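Local coordinates for chemotaxis protein motB (Helicobacter pylori, PDB 3CYP), which probably forms, with MotA, the stator of the flagellar motor, and through this periplasmic OmpA-like domain probably fastens the torque-generating machinery to the cell wall, at residues I29-P34 with Y76-N81; K35-N40 with F113-N118; F44-P49 with K105-E110; S57-A62 with G89-I94. All coordinates share one frame; numbering follows the deposited sequence. Where two conformers were deposited one is given.

Contact 1: I29-P34 with Y76-N81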
loop_
_atom_site.group_PDB
_atom_site.type_symbol
_atom_site.label_atom_id
_atom_site.label_comp_id
_atom_site.label_asym_id
_atom_site.label_seq_id
_atom_site.Cartn_x
_atom_site.Cartn_y
_atom_site.Cartn_z
ATOM N N ILE B 29 -0.133 -10.860 -15.864
ATOM C CA ILE B 29 0.421 -12.100 -15.308
ATOM C C ILE B 29 -0.070 -12.301 -13.881
ATOM O O ILE B 29 -0.353 -13.420 -13.465
ATOM C CB ILE B 29 1.980 -12.089 -15.311
ATOM C CG1 ILE B 29 2.545 -12.315 -16.728
ATOM C CG2 ILE B 29 2.562 -13.118 -14.370
ATOM C CD1 ILE B 29 1.582 -12.958 -17.689
ATOM N N ILE B 30 -0.107 -11.205 -13.107
ATOM C CA ILE B 30 -0.531 -11.335 -11.711
ATOM C C ILE B 30 -1.916 -11.944 -11.615
ATOM O O ILE B 30 -2.162 -12.803 -10.774
ATOM C CB ILE B 30 -0.426 -10.026 -10.946
ATOM C CG1 ILE B 30 1.029 -9.635 -10.794
ATOM C CG2 ILE B 30 -1.129 -10.134 -9.585
ATOM C CD1 ILE B 30 1.287 -8.212 -10.293
ATOM N N GLN B 31 -2.831 -11.531 -12.484
ATOM C CA GLN B 31 -4.186 -12.024 -12.417
ATOM C C GLN B 31 -4.305 -13.507 -12.780
ATOM O O GLN B 31 -5.346 -14.115 -12.505
ATOM C CB GLN B 31 -5.067 -11.155 -13.298
ATOM C CG GLN B 31 -5.126 -9.751 -12.786
ATOM C CD GLN B 31 -5.917 -8.846 -13.661
ATOM O OE1 GLN B 31 -7.152 -8.922 -13.678
ATOM N NE2 GLN B 31 -5.234 -7.915 -14.322
ATOM N N LYS B 32 -3.268 -14.072 -13.399
ATOM C CA LYS B 32 -3.238 -15.501 -13.756
ATOM C C LYS B 32 -2.733 -16.380 -12.609
ATOM O O LYS B 32 -2.886 -17.607 -12.654
ATOM C CB LYS B 32 -2.345 -15.722 -14.980
ATOM C CG LYS B 32 -2.878 -15.075 -16.257
ATOM C CD LYS B 32 -1.966 -15.351 -17.413
ATOM C CE LYS B 32 -2.386 -14.530 -18.645
ATOM N NZ LYS B 32 -3.533 -15.140 -19.308
ATOM N N LEU B 33 -2.104 -15.757 -11.624
ATOM C CA LEU B 33 -1.438 -16.520 -10.539
ATOM C C LEU B 33 -2.428 -17.127 -9.567
ATOM O O LEU B 33 -3.553 -16.651 -9.394
ATOM C CB LEU B 33 -0.496 -15.601 -9.724
ATOM C CG LEU B 33 0.572 -14.887 -10.516
ATOM C CD1 LEU B 33 1.467 -14.058 -9.612
ATOM C CD2 LEU B 33 1.403 -15.832 -11.402
ATOM N N PRO B 34 -1.973 -18.184 -8.852
ATOM C CA PRO B 34 -2.745 -18.711 -7.741
ATOM C C PRO B 34 -3.086 -17.626 -6.753
ATOM O O PRO B 34 -2.234 -16.761 -6.467
ATOM C CB PRO B 34 -1.794 -19.756 -7.140
ATOM C CG PRO B 34 -0.953 -20.184 -8.223
ATOM C CD PRO B 34 -0.707 -18.909 -9.023
ATOM N N TYR B 76 -5.253 -1.750 -13.411
ATOM C CA TYR B 76 -5.292 -2.804 -14.415
ATOM C C TYR B 76 -5.953 -4.110 -13.913
ATOM O O TYR B 76 -5.955 -5.131 -14.636
ATOM C CB TYR B 76 -3.890 -3.058 -14.912
ATOM C CG TYR B 76 -3.308 -2.021 -15.890
ATOM C CD1 TYR B 76 -2.082 -1.408 -15.657
ATOM C CD2 TYR B 76 -3.976 -1.721 -17.065
ATOM C CE1 TYR B 76 -1.518 -0.493 -16.602
ATOM C CE2 TYR B 76 -3.435 -0.849 -17.991
ATOM C CZ TYR B 76 -2.214 -0.247 -17.766
ATOM O OH TYR B 76 -1.713 0.621 -18.732
ATOM N N GLY B 77 -6.508 -4.082 -12.698
ATOM C CA GLY B 77 -7.348 -5.138 -12.234
ATOM C C GLY B 77 -6.745 -6.084 -11.219
ATOM O O GLY B 77 -7.394 -7.048 -10.849
ATOM N N VAL B 78 -5.544 -5.799 -10.737
ATOM C CA VAL B 78 -4.969 -6.661 -9.692
ATOM C C VAL B 78 -5.747 -6.424 -8.412
ATOM O O VAL B 78 -6.028 -5.292 -8.032
ATOM C CB VAL B 78 -3.470 -6.458 -9.506
ATOM C CG1 VAL B 78 -2.949 -7.373 -8.305
ATOM C CG2 VAL B 78 -2.746 -6.773 -10.774
ATOM N N ASN B 79 -6.063 -7.528 -7.740
ATOM C CA ASN B 79 -6.806 -7.460 -6.489
ATOM C C ASN B 79 -5.907 -6.804 -5.395
ATOM O O ASN B 79 -4.806 -7.274 -5.169
ATOM C CB ASN B 79 -7.175 -8.882 -6.091
ATOM C CG ASN B 79 -8.342 -9.464 -6.912
ATOM O OD1 ASN B 79 -9.167 -8.734 -7.478
ATOM N ND2 ASN B 79 -8.385 -10.798 -7.001
ATOM N N PRO B 80 -6.369 -5.698 -4.758
ATOM C CA PRO B 80 -5.629 -5.111 -3.638
ATOM C C PRO B 80 -5.260 -6.114 -2.543
ATOM O O PRO B 80 -4.202 -5.994 -1.925
ATOM C CB PRO B 80 -6.610 -4.090 -3.095
ATOM C CG PRO B 80 -7.344 -3.633 -4.282
ATOM C CD PRO B 80 -7.545 -4.866 -5.091
ATOM N N ASN B 81 -6.115 -7.110 -2.314
ATOM C CA ASN B 81 -5.755 -8.152 -1.345
ATOM C C ASN B 81 -4.426 -8.860 -1.636
ATOM O O ASN B 81 -3.780 -9.345 -0.680
ATOM C CB ASN B 81 -6.868 -9.190 -1.196
ATOM C CG ASN B 81 -6.645 -10.103 -0.012
ATOM O OD1 ASN B 81 -6.529 -9.619 1.105
ATOM N ND2 ASN B 81 -6.560 -11.408 -0.254
#
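Gln31 and Val78 bring the two backbones nearest each other, CA to CA 6.1 Å, where two helices run out. Residues 29-34 leave helix 17-30 through a type I beta turn from Ile30 to Leu33, while 76-81 lead from helix 58-75 toward strand 83-87. Gly77, at positive phi (105°), is the C-prime residue of a Schellman motif in which Val78 N bonds Leu73 O and Gly77 N bonds Ile74 O. Glycine suits this place because a CB at these backbone angles would jam against the preceding carbonyl oxygen and sit tightly against Gln31 OE1.

Gln31, extended beyond CG (chi2 177°), reaches across. Its NE2 donates to Tyr76 O over 2.9 Å in a bent bond (132° at the hydrogen), with the oxygen tilted out of the amide plane. NE2 also bonds Ala27 O, so a single amide ties the last turn of helix 17-30 to the residue just past helix 58-75, a task for which glutamine has the reach and the two N-H groups. Ile30 CG2 packs on Val78 CG1 at 3.5 Å, the two beta-branched chains crossing at about a right angle. Both are buried and purely apolar, which suits packing on Leu73, and Tyr76 packs against Met20, Glu24 and Ala27. This is a Schellman C-cap packed against the end of a neighbouring helix, joining two helices of the OmpA-like alpha/beta fold.

Contact 2: K35-N40 with F113-N118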
loop_
_atom_site.group_PDB
_atom_site.type_symbol
_atom_site.label_atom_id
_atom_site.label_comp_id
_atom_site.label_asym_id
_atom_site.label_seq_id
_atom_site.Cartn_x
_atom_site.Cartn_y
_atom_site.Cartn_z
ATOM N N LYS B 35 -4.296 -17.676 -6.200
ATOM C CA LYS B 35 -4.773 -16.700 -5.246
ATOM C C LYS B 35 -3.897 -16.569 -4.014
ATOM O O LYS B 35 -3.853 -15.498 -3.419
ATOM C CB LYS B 35 -6.184 -17.052 -4.776
ATOM C CG LYS B 35 -7.236 -16.921 -5.831
ATOM C CD LYS B 35 -8.619 -17.332 -5.294
ATOM C CE LYS B 35 -8.684 -18.770 -4.742
ATOM N NZ LYS B 35 -8.796 -19.806 -5.799
ATOM N N ARG B 36 -3.184 -17.638 -3.653
ATOM C CA ARG B 36 -2.355 -17.593 -2.456
ATOM C C ARG B 36 -1.030 -16.869 -2.679
ATOM O O ARG B 36 -0.282 -16.660 -1.715
ATOM C CB ARG B 36 -2.132 -19.002 -1.872
ATOM C CG ARG B 36 -3.338 -19.502 -1.140
ATOM C CD ARG B 36 -3.243 -20.992 -0.769
ATOM N NE ARG B 36 -2.091 -21.320 0.061
ATOM C CZ ARG B 36 -1.029 -22.008 -0.342
ATOM N NH1 ARG B 36 -0.907 -22.410 -1.614
ATOM N NH2 ARG B 36 -0.065 -22.283 0.526
ATOM N N VAL B 37 -0.729 -16.524 -3.928
ATOM C CA VAL B 37 0.508 -15.826 -4.245
ATOM C C VAL B 37 0.199 -14.318 -4.078
ATOM O O VAL B 37 -0.767 -13.769 -4.653
ATOM C CB VAL B 37 1.017 -16.109 -5.709
ATOM C CG1 VAL B 37 2.222 -15.187 -6.051
ATOM C CG2 VAL B 37 1.344 -17.618 -5.914
ATOM N N HIS B 38 1.031 -13.636 -3.305
ATOM C CA HIS B 38 0.931 -12.196 -3.157
ATOM C C HIS B 38 2.163 -11.520 -3.760
ATOM O O HIS B 38 3.177 -12.167 -4.078
ATOM C CB HIS B 38 0.745 -11.823 -1.697
ATOM C CG HIS B 38 -0.612 -12.156 -1.149
ATOM N ND1 HIS B 38 -1.235 -11.367 -0.207
ATOM C CD2 HIS B 38 -1.443 -13.197 -1.383
ATOM C CE1 HIS B 38 -2.432 -11.877 0.062
ATOM N NE2 HIS B 38 -2.575 -12.998 -0.618
ATOM N N ILE B 39 2.012 -10.222 -3.988
ATOM C CA ILE B 39 2.985 -9.399 -4.700
ATOM C C ILE B 39 3.350 -8.204 -3.824
ATOM O O ILE B 39 2.457 -7.509 -3.335
ATOM C CB ILE B 39 2.328 -8.868 -5.988
ATOM C CG1 ILE B 39 1.935 -10.057 -6.887
ATOM C CG2 ILE B 39 3.222 -7.789 -6.677
ATOM C CD1 ILE B 39 3.047 -10.723 -7.484
ATOM N N ASN B 40 4.645 -7.945 -3.668
ATOM C CA ASN B 40 5.182 -6.774 -2.906
ATOM C C ASN B 40 5.919 -5.928 -3.920
ATOM O O ASN B 40 6.836 -6.403 -4.586
ATOM C CB ASN B 40 6.111 -7.250 -1.761
ATOM C CG ASN B 40 6.708 -6.151 -0.961
ATOM O OD1 ASN B 40 7.945 -6.061 -0.845
ATOM N ND2 ASN B 40 5.888 -5.337 -0.404
ATOM N N PHE B 113 7.440 -11.754 -5.546
ATOM C CA PHE B 113 6.352 -12.718 -5.388
ATOM C C PHE B 113 6.512 -13.414 -4.030
ATOM O O PHE B 113 7.624 -13.800 -3.650
ATOM C CB PHE B 113 6.462 -13.786 -6.462
ATOM C CG PHE B 113 6.375 -13.233 -7.857
ATOM C CD1 PHE B 113 5.182 -13.155 -8.491
ATOM C CD2 PHE B 113 7.518 -12.738 -8.476
ATOM C CE1 PHE B 113 5.100 -12.598 -9.784
ATOM C CE2 PHE B 113 7.461 -12.156 -9.758
ATOM C CZ PHE B 113 6.269 -12.107 -10.403
ATOM N N SER B 114 5.394 -13.578 -3.344
ATOM C CA SER B 114 5.347 -14.361 -2.110
ATOM C C SER B 114 4.557 -15.640 -2.446
ATOM O O SER B 114 3.361 -15.584 -2.717
ATOM C CB SER B 114 4.656 -13.572 -1.002
ATOM O OG SER B 114 4.372 -14.393 0.112
ATOM N N THR B 115 5.247 -16.766 -2.388
ATOM C CA THR B 115 4.688 -17.996 -2.882
ATOM C C THR B 115 5.170 -19.223 -2.094
ATOM O O THR B 115 6.300 -19.246 -1.615
ATOM C CB THR B 115 5.083 -18.204 -4.366
ATOM O OG1 THR B 115 4.481 -19.405 -4.849
ATOM C CG2 THR B 115 6.613 -18.246 -4.540
ATOM N N ASP B 116 4.313 -20.214 -2.006
ATOM C CA ASP B 116 4.785 -21.510 -1.463
ATOM C C ASP B 116 5.520 -22.270 -2.558
ATOM O O ASP B 116 5.562 -21.828 -3.714
ATOM C CB ASP B 116 3.662 -22.282 -0.764
ATOM C CG ASP B 116 2.703 -23.001 -1.709
ATOM O OD1 ASP B 116 2.996 -23.185 -2.889
ATOM O OD2 ASP B 116 1.628 -23.433 -1.230
ATOM N N ALA B 117 6.101 -23.406 -2.203
ATOM C CA ALA B 117 6.984 -24.123 -3.115
ATOM C C ALA B 117 6.185 -24.687 -4.295
ATOM O O ALA B 117 6.713 -24.786 -5.403
ATOM C CB ALA B 117 7.672 -25.266 -2.395
ATOM N N ASN B 118 4.956 -25.094 -4.060
ATOM C CA ASN B 118 4.161 -25.729 -5.130
ATOM C C ASN B 118 3.688 -24.729 -6.171
ATOM O O ASN B 118 3.783 -25.011 -7.374
ATOM C CB ASN B 118 2.985 -26.468 -4.545
ATOM C CG ASN B 118 3.440 -27.586 -3.640
ATOM O OD1 ASN B 118 4.361 -28.317 -4.004
ATOM N ND2 ASN B 118 2.881 -27.658 -2.439
HETATM O O HOH W 1 1.547 -14.957 -0.224
#
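Torsions of Arg36 and Asp116 bring their charged ends together: chi3 of Arg36 (58°) bends the chain and places NE, and chi1 of Asp116 (78°) sets CG between its backbone N and carbonyl carbon. The guanidinium grips one oxygen end-on, NH2 to OD2 of Asp116 at 2.7 Å and NH1 to the same OD2 at 2.8 Å. OD2 lies in the guanidinium plane, whereas both nitrogens reach it from one face of the carboxylate, the planes being 53° apart. Asp116 OD1 bonds Asp119 N, so aspartate, with two acceptors, serves as a salt-bridge partner and as N-cap of helix 117-131.

His38 and Ser114 form an antiparallel hydrogen-bonded pair, with His38 N to Ser114 O at 3.1 Å and Ser114 N to His38 O at 2.7 Å. Their side chains share one face of the sheet; on the other Ile39 lies beside Phe113, its CD1 3.4 Å from Phe113 CD1. A water joins Arg36 O to Ser114 OG. Apolar types suit the Phe113 side, and Val37, just before the strand, brings CG1 to the ring edge and meets Ile123 of helix 117-131. Pairing of the central strands 38-44 and 108-114 is characteristic of the OmpA-like mixed sheet.

Contact 3: F44-P49 with K105-E110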
loop_
_atom_site.group_PDB
_atom_site.type_symbol
_atom_site.label_atom_id
_atom_site.label_comp_id
_atom_site.label_asym_id
_atom_site.label_seq_id
_atom_site.Cartn_x
_atom_site.Cartn_y
_atom_site.Cartn_z
ATOM N N PHE B 44 13.026 1.800 -4.789
ATOM C CA PHE B 44 14.422 2.086 -4.487
ATOM C C PHE B 44 14.850 3.383 -5.159
ATOM O O PHE B 44 14.197 3.876 -6.099
ATOM C CB PHE B 44 15.345 1.004 -4.979
ATOM C CG PHE B 44 14.960 -0.410 -4.569
ATOM C CD1 PHE B 44 15.597 -1.020 -3.488
ATOM C CD2 PHE B 44 14.000 -1.127 -5.277
ATOM C CE1 PHE B 44 15.282 -2.311 -3.117
ATOM C CE2 PHE B 44 13.708 -2.452 -4.933
ATOM C CZ PHE B 44 14.344 -3.033 -3.841
ATOM N N THR B 45 15.946 3.916 -4.612
ATOM C CA THR B 45 16.690 5.046 -5.179
ATOM C C THR B 45 18.189 4.787 -5.215
ATOM O O THR B 45 18.707 3.856 -4.616
ATOM C CB THR B 45 16.495 6.309 -4.284
ATOM O OG1 THR B 45 17.216 6.108 -3.056
ATOM C CG2 THR B 45 15.005 6.571 -3.991
ATOM N N ASP B 46 18.888 5.652 -5.939
ATOM C CA ASP B 46 20.324 5.803 -5.783
ATOM C C ASP B 46 20.607 6.592 -4.501
ATOM O O ASP B 46 19.689 6.892 -3.712
ATOM C CB ASP B 46 20.933 6.478 -7.029
ATOM C CG ASP B 46 20.412 7.879 -7.290
ATOM O OD1 ASP B 46 20.124 8.614 -6.335
ATOM O OD2 ASP B 46 20.336 8.271 -8.471
ATOM N N ASP B 47 21.869 6.975 -4.310
ATOM C CA ASP B 47 22.257 7.627 -3.080
ATOM C C ASP B 47 22.668 9.057 -3.367
ATOM O O ASP B 47 23.419 9.652 -2.590
ATOM C CB ASP B 47 23.393 6.844 -2.411
ATOM C CG ASP B 47 24.701 6.931 -3.168
ATOM O OD1 ASP B 47 24.713 7.497 -4.292
ATOM O OD2 ASP B 47 25.720 6.420 -2.631
ATOM N N THR B 48 22.166 9.614 -4.465
ATOM C CA THR B 48 22.505 10.992 -4.812
ATOM C C THR B 48 21.781 11.936 -3.859
ATOM O O THR B 48 20.609 11.728 -3.514
ATOM C CB THR B 48 22.183 11.366 -6.279
ATOM O OG1 THR B 48 20.775 11.501 -6.464
ATOM C CG2 THR B 48 22.717 10.349 -7.243
ATOM N N PRO B 49 22.482 12.983 -3.386
ATOM C CA PRO B 49 21.749 13.854 -2.486
ATOM C C PRO B 49 20.592 14.521 -3.219
ATOM O O PRO B 49 20.732 14.900 -4.379
ATOM C CB PRO B 49 22.813 14.877 -2.036
ATOM C CG PRO B 49 24.119 14.221 -2.331
ATOM C CD PRO B 49 23.870 13.434 -3.581
ATOM N N LYS B 105 20.587 3.309 -12.559
ATOM C CA LYS B 105 20.018 1.946 -12.501
ATOM C C LYS B 105 19.317 1.664 -11.166
ATOM O O LYS B 105 18.405 0.821 -11.094
ATOM C CB LYS B 105 21.126 0.900 -12.689
ATOM C CG LYS B 105 21.725 0.795 -14.099
ATOM C CD LYS B 105 20.899 -0.106 -15.009
ATOM C CE LYS B 105 19.845 0.685 -15.747
ATOM N NZ LYS B 105 18.583 -0.008 -15.987
ATOM N N ASN B 106 19.767 2.328 -10.107
ATOM C CA ASN B 106 19.222 2.084 -8.755
ATOM C C ASN B 106 17.870 2.730 -8.502
ATOM O O ASN B 106 17.237 2.466 -7.491
ATOM C CB ASN B 106 20.240 2.502 -7.675
ATOM C CG ASN B 106 21.482 1.599 -7.651
ATOM O OD1 ASN B 106 21.393 0.403 -7.909
ATOM N ND2 ASN B 106 22.672 2.186 -7.392
ATOM N N ASN B 107 17.424 3.592 -9.403
ATOM C CA ASN B 107 16.150 4.258 -9.295
ATOM C C ASN B 107 15.114 3.384 -9.984
ATOM O O ASN B 107 14.900 3.467 -11.199
ATOM C CB ASN B 107 16.235 5.643 -9.943
ATOM C CG ASN B 107 17.169 6.526 -9.209
ATOM O OD1 ASN B 107 16.953 6.807 -8.033
ATOM N ND2 ASN B 107 18.292 6.887 -9.846
ATOM N N ARG B 108 14.473 2.524 -9.199
ATOM C CA ARG B 108 13.618 1.488 -9.790
ATOM C C ARG B 108 12.616 0.940 -8.797
ATOM O O ARG B 108 12.717 1.156 -7.604
ATOM C CB ARG B 108 14.457 0.345 -10.397
ATOM C CG ARG B 108 14.866 -0.826 -9.499
ATOM C CD ARG B 108 16.101 -0.613 -8.756
ATOM N NE ARG B 108 16.461 -1.708 -7.845
ATOM C CZ ARG B 108 17.230 -1.521 -6.790
ATOM N NH1 ARG B 108 17.727 -0.328 -6.539
ATOM N NH2 ARG B 108 17.470 -2.501 -5.946
ATOM N N VAL B 109 11.641 0.239 -9.349
ATOM C CA VAL B 109 10.666 -0.529 -8.557
ATOM C C VAL B 109 10.819 -1.968 -9.026
ATOM O O VAL B 109 10.937 -2.216 -10.230
ATOM C CB VAL B 109 9.254 -0.003 -8.727
ATOM C CG1 VAL B 109 8.233 -1.056 -8.234
ATOM C CG2 VAL B 109 9.086 1.289 -8.000
ATOM N N GLU B 110 10.864 -2.895 -8.049
ATOM C CA GLU B 110 10.979 -4.346 -8.296
ATOM C C GLU B 110 9.725 -5.038 -7.801
ATOM O O GLU B 110 9.155 -4.624 -6.778
ATOM C CB GLU B 110 12.214 -4.952 -7.587
ATOM C CG GLU B 110 13.525 -4.317 -8.040
ATOM C CD GLU B 110 14.733 -4.856 -7.339
ATOM O OE1 GLU B 110 15.852 -4.408 -7.683
ATOM O OE2 GLU B 110 14.585 -5.694 -6.408
HETATM O O HOH W 2 18.744 0.937 -4.153
#
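Asn107 and Asp46 share the straightest bond here: Asn107 ND2 donates to Asp46 OD2 over 2.8 Å at 177°, in the amide plane but from above the carboxylate. The other end of the amide is used too, since Asn107 OD1 accepts from Asp46 N at 3.1 Å and also from Arg65 NH1. An asparagine suits the place because it offers a donor and an acceptor side by side. Asp46 OD1 meanwhile receives Thr48 N, closing an Asx turn, and Thr48 OG1 from the same face.

Arg108 is gripped at several points. NE bonds Glu110 OE1 at 2.8 Å and NH2 bonds the same oxygen, a side-on grip in the guanidinium plane. NH1 reaches Asn106 O at 3.0 Å and a water that also lies near Thr45 O, while NH2 also bonds Asn92 O. The chain bends at chi2 (-87°), which places CD, and the guanidinium, held in this orientation, stacks on the Phe44 ring, centres 3.6 Å apart and planes at 9°, a cation-pi contact over the face. At the ring edge lies Arg108 O, to which Phe44 N donates at 2.9 Å; the return bond is weak.

Outward, Glu110 CG touches Phe44 CE2 at 3.6 Å, and Asn106 CB packs on Asp46 while its ND2 bonds Ala95 O. Phenylalanine fits because its flat face can take a guanidinium. The chemistry implies a largely buried polar cluster in which every guanidinium nitrogen of Arg108 has an acceptor; the neighbouring carboxylate and ring would be expected to stabilise its positive charge.

Contact 4: S57-A62 with G89-I94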
loop_
_atom_site.group_PDB
_atom_site.type_symbol
_atom_site.label_atom_id
_atom_site.label_comp_id
_atom_site.label_asym_id
_atom_site.label_seq_id
_atom_site.Cartn_x
_atom_site.Cartn_y
_atom_site.Cartn_z
ATOM N N SER B 57 13.403 12.663 1.900
ATOM C CA SER B 57 14.288 11.537 2.071
ATOM C C SER B 57 14.174 10.614 0.873
ATOM O O SER B 57 13.213 10.666 0.141
ATOM C CB SER B 57 13.926 10.760 3.330
ATOM O OG SER B 57 12.671 10.108 3.167
ATOM N N HIS B 58 15.158 9.751 0.720
ATOM C CA HIS B 58 15.104 8.745 -0.321
ATOM C C HIS B 58 13.979 7.743 0.016
ATOM O O HIS B 58 13.338 7.178 -0.897
ATOM C CB HIS B 58 16.438 8.047 -0.461
ATOM C CG HIS B 58 17.521 8.914 -1.038
ATOM N ND1 HIS B 58 18.456 9.553 -0.253
ATOM C CD2 HIS B 58 17.844 9.202 -2.319
ATOM C CE1 HIS B 58 19.300 10.216 -1.029
ATOM N NE2 HIS B 58 18.949 10.029 -2.284
ATOM N N TYR B 59 13.728 7.510 1.305
ATOM C CA TYR B 59 12.590 6.626 1.659
ATOM C C TYR B 59 11.281 7.167 1.119
ATOM O O TYR B 59 10.446 6.388 0.636
ATOM C CB TYR B 59 12.475 6.383 3.167
ATOM C CG TYR B 59 13.458 5.412 3.712
ATOM C CD1 TYR B 59 14.522 5.858 4.504
ATOM C CD2 TYR B 59 13.375 4.043 3.427
ATOM C CE1 TYR B 59 15.447 4.959 5.036
ATOM C CE2 TYR B 59 14.306 3.145 3.938
ATOM C CZ TYR B 59 15.343 3.621 4.738
ATOM O OH TYR B 59 16.249 2.720 5.242
ATOM N N GLU B 60 11.059 8.482 1.179
ATOM C CA GLU B 60 9.799 9.058 0.681
ATOM C C GLU B 60 9.681 8.955 -0.831
ATOM O O GLU B 60 8.601 8.663 -1.354
ATOM C CB GLU B 60 9.618 10.521 1.111
ATOM C CG GLU B 60 9.512 10.697 2.610
ATOM C CD GLU B 60 9.778 12.120 3.031
ATOM O OE1 GLU B 60 9.367 13.016 2.275
ATOM O OE2 GLU B 60 10.387 12.338 4.102
ATOM N N LEU B 61 10.776 9.219 -1.537
ATOM C CA LEU B 61 10.773 9.070 -2.974
ATOM C C LEU B 61 10.559 7.604 -3.382
ATOM O O LEU B 61 9.742 7.327 -4.267
ATOM C CB LEU B 61 12.095 9.602 -3.558
ATOM C CG LEU B 61 12.382 9.324 -5.048
ATOM C CD1 LEU B 61 11.318 9.886 -5.997
ATOM C CD2 LEU B 61 13.813 9.829 -5.388
ATOM N N ALA B 62 11.274 6.693 -2.720
ATOM C CA ALA B 62 11.122 5.243 -3.040
ATOM C C ALA B 62 9.703 4.785 -2.750
ATOM O O ALA B 62 9.121 3.970 -3.477
ATOM C CB ALA B 62 12.081 4.390 -2.287
ATOM N N GLY B 89 14.295 2.911 0.090
ATOM C CA GLY B 89 15.128 4.113 0.020
ATOM C C GLY B 89 16.361 3.807 -0.824
ATOM O O GLY B 89 16.269 3.107 -1.849
ATOM N N SER B 90 17.539 4.274 -0.379
ATOM C CA SER B 90 18.785 4.050 -1.124
ATOM C C SER B 90 19.486 2.747 -0.775
ATOM O O SER B 90 20.571 2.493 -1.241
ATOM C CB SER B 90 19.724 5.235 -0.867
ATOM O OG SER B 90 19.944 5.325 0.546
ATOM N N THR B 91 18.854 1.893 0.017
ATOM C CA THR B 91 19.428 0.622 0.405
ATOM C C THR B 91 19.282 -0.406 -0.719
ATOM O O THR B 91 18.501 -0.193 -1.665
ATOM C CB THR B 91 18.779 0.071 1.724
ATOM O OG1 THR B 91 17.465 -0.456 1.479
ATOM C CG2 THR B 91 18.701 1.157 2.793
ATOM N N ASN B 92 20.039 -1.490 -0.600
ATOM C CA ASN B 92 19.980 -2.612 -1.519
ATOM C C ASN B 92 20.085 -2.200 -2.986
ATOM O O ASN B 92 19.321 -2.653 -3.814
ATOM C CB ASN B 92 18.717 -3.413 -1.262
ATOM C CG ASN B 92 18.704 -3.981 0.132
ATOM O OD1 ASN B 92 19.368 -4.968 0.393
ATOM N ND2 ASN B 92 18.029 -3.305 1.056
ATOM N N PRO B 93 21.101 -1.415 -3.328
ATOM C CA PRO B 93 21.274 -1.056 -4.740
ATOM C C PRO B 93 21.550 -2.270 -5.625
ATOM O O PRO B 93 22.106 -3.253 -5.132
ATOM C CB PRO B 93 22.521 -0.159 -4.700
ATOM C CG PRO B 93 23.259 -0.605 -3.491
ATOM C CD PRO B 93 22.206 -0.882 -2.493
ATOM N N ILE B 94 21.168 -2.207 -6.904
ATOM C CA ILE B 94 21.500 -3.287 -7.835
ATOM C C ILE B 94 22.874 -3.077 -8.459
ATOM O O ILE B 94 23.477 -4.019 -8.952
ATOM C CB ILE B 94 20.423 -3.574 -8.923
ATOM C CG1 ILE B 94 19.984 -2.319 -9.668
ATOM C CG2 ILE B 94 19.253 -4.265 -8.303
ATOM C CD1 ILE B 94 18.670 -2.530 -10.445
#
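Tyr59 and Ala62 of the first helical turns close on Gly89. Tyr59 CG stands anti to the carbonyl carbon (chi1 -77°), beside the backbone N; CD2 lies 3.6 Å from Gly89 N, and Gly89 CA stands off-centre over the phenol ring, 4.3 Å from its centroid, in a CH-pi contact. Ala62 CB touches Gly89 N at 3.6 Å; the small methyl lets the loop come close. Glycine fits for two reasons: its phi is positive (54°), and a CB would clash with Tyr59 CD2. Beyond it, His58 CB faces Ser90 N at 3.9 Å, with Ser90 CB near the imidazole, 4.3 Å from His58 CG. Tyr59 OH lies 3.8 Å from Thr91 CG2.

Bonds outside this shell hold the parts in place. His58 NE2 bonds Thr48 O, Thr91 OG1 bonds Tyr88 O, and Gly89 pairs with the backbone of Thr45. Ser87 OG bonds Tyr59 O. Ser57 sets the helix start, its OG accepting from Glu60 N at 3.0 Å, a serine N-cap. Tyr59 also packs on Asn81 of the second subunit. The contact belongs to a beta-alpha-beta crossover, in which helix 58-75 links parallel strands 38-44 and 83-87 of the OmpA-like fold.

Contact 1 lies on the opposite side of the chain's centre from contacts 3 and 4, and contact 2 on the opposite side from contact 3. Contacts 3 and 4 have centres 6 Å apart; two hydrogen bonds join them, and Thr45 OG1 meets Ser90 CA at 3.2 Å. Contacts 1 and 2, with centres 11 Å apart, meet through packing, as in Leu33 CD1 on Phe113 CE1 (3.9 Å). Contact 2 joins contact 3 through strands 38-44 and 108-114, although their centres stand 25 Å apart. Helix 58-75 runs from contact 4 to contact 1, whose centres are 26 Å apart; both touch the second subunit. Peptidoglycan binding, the role expected of the OmpA-like domain, cannot be assigned to any of the four.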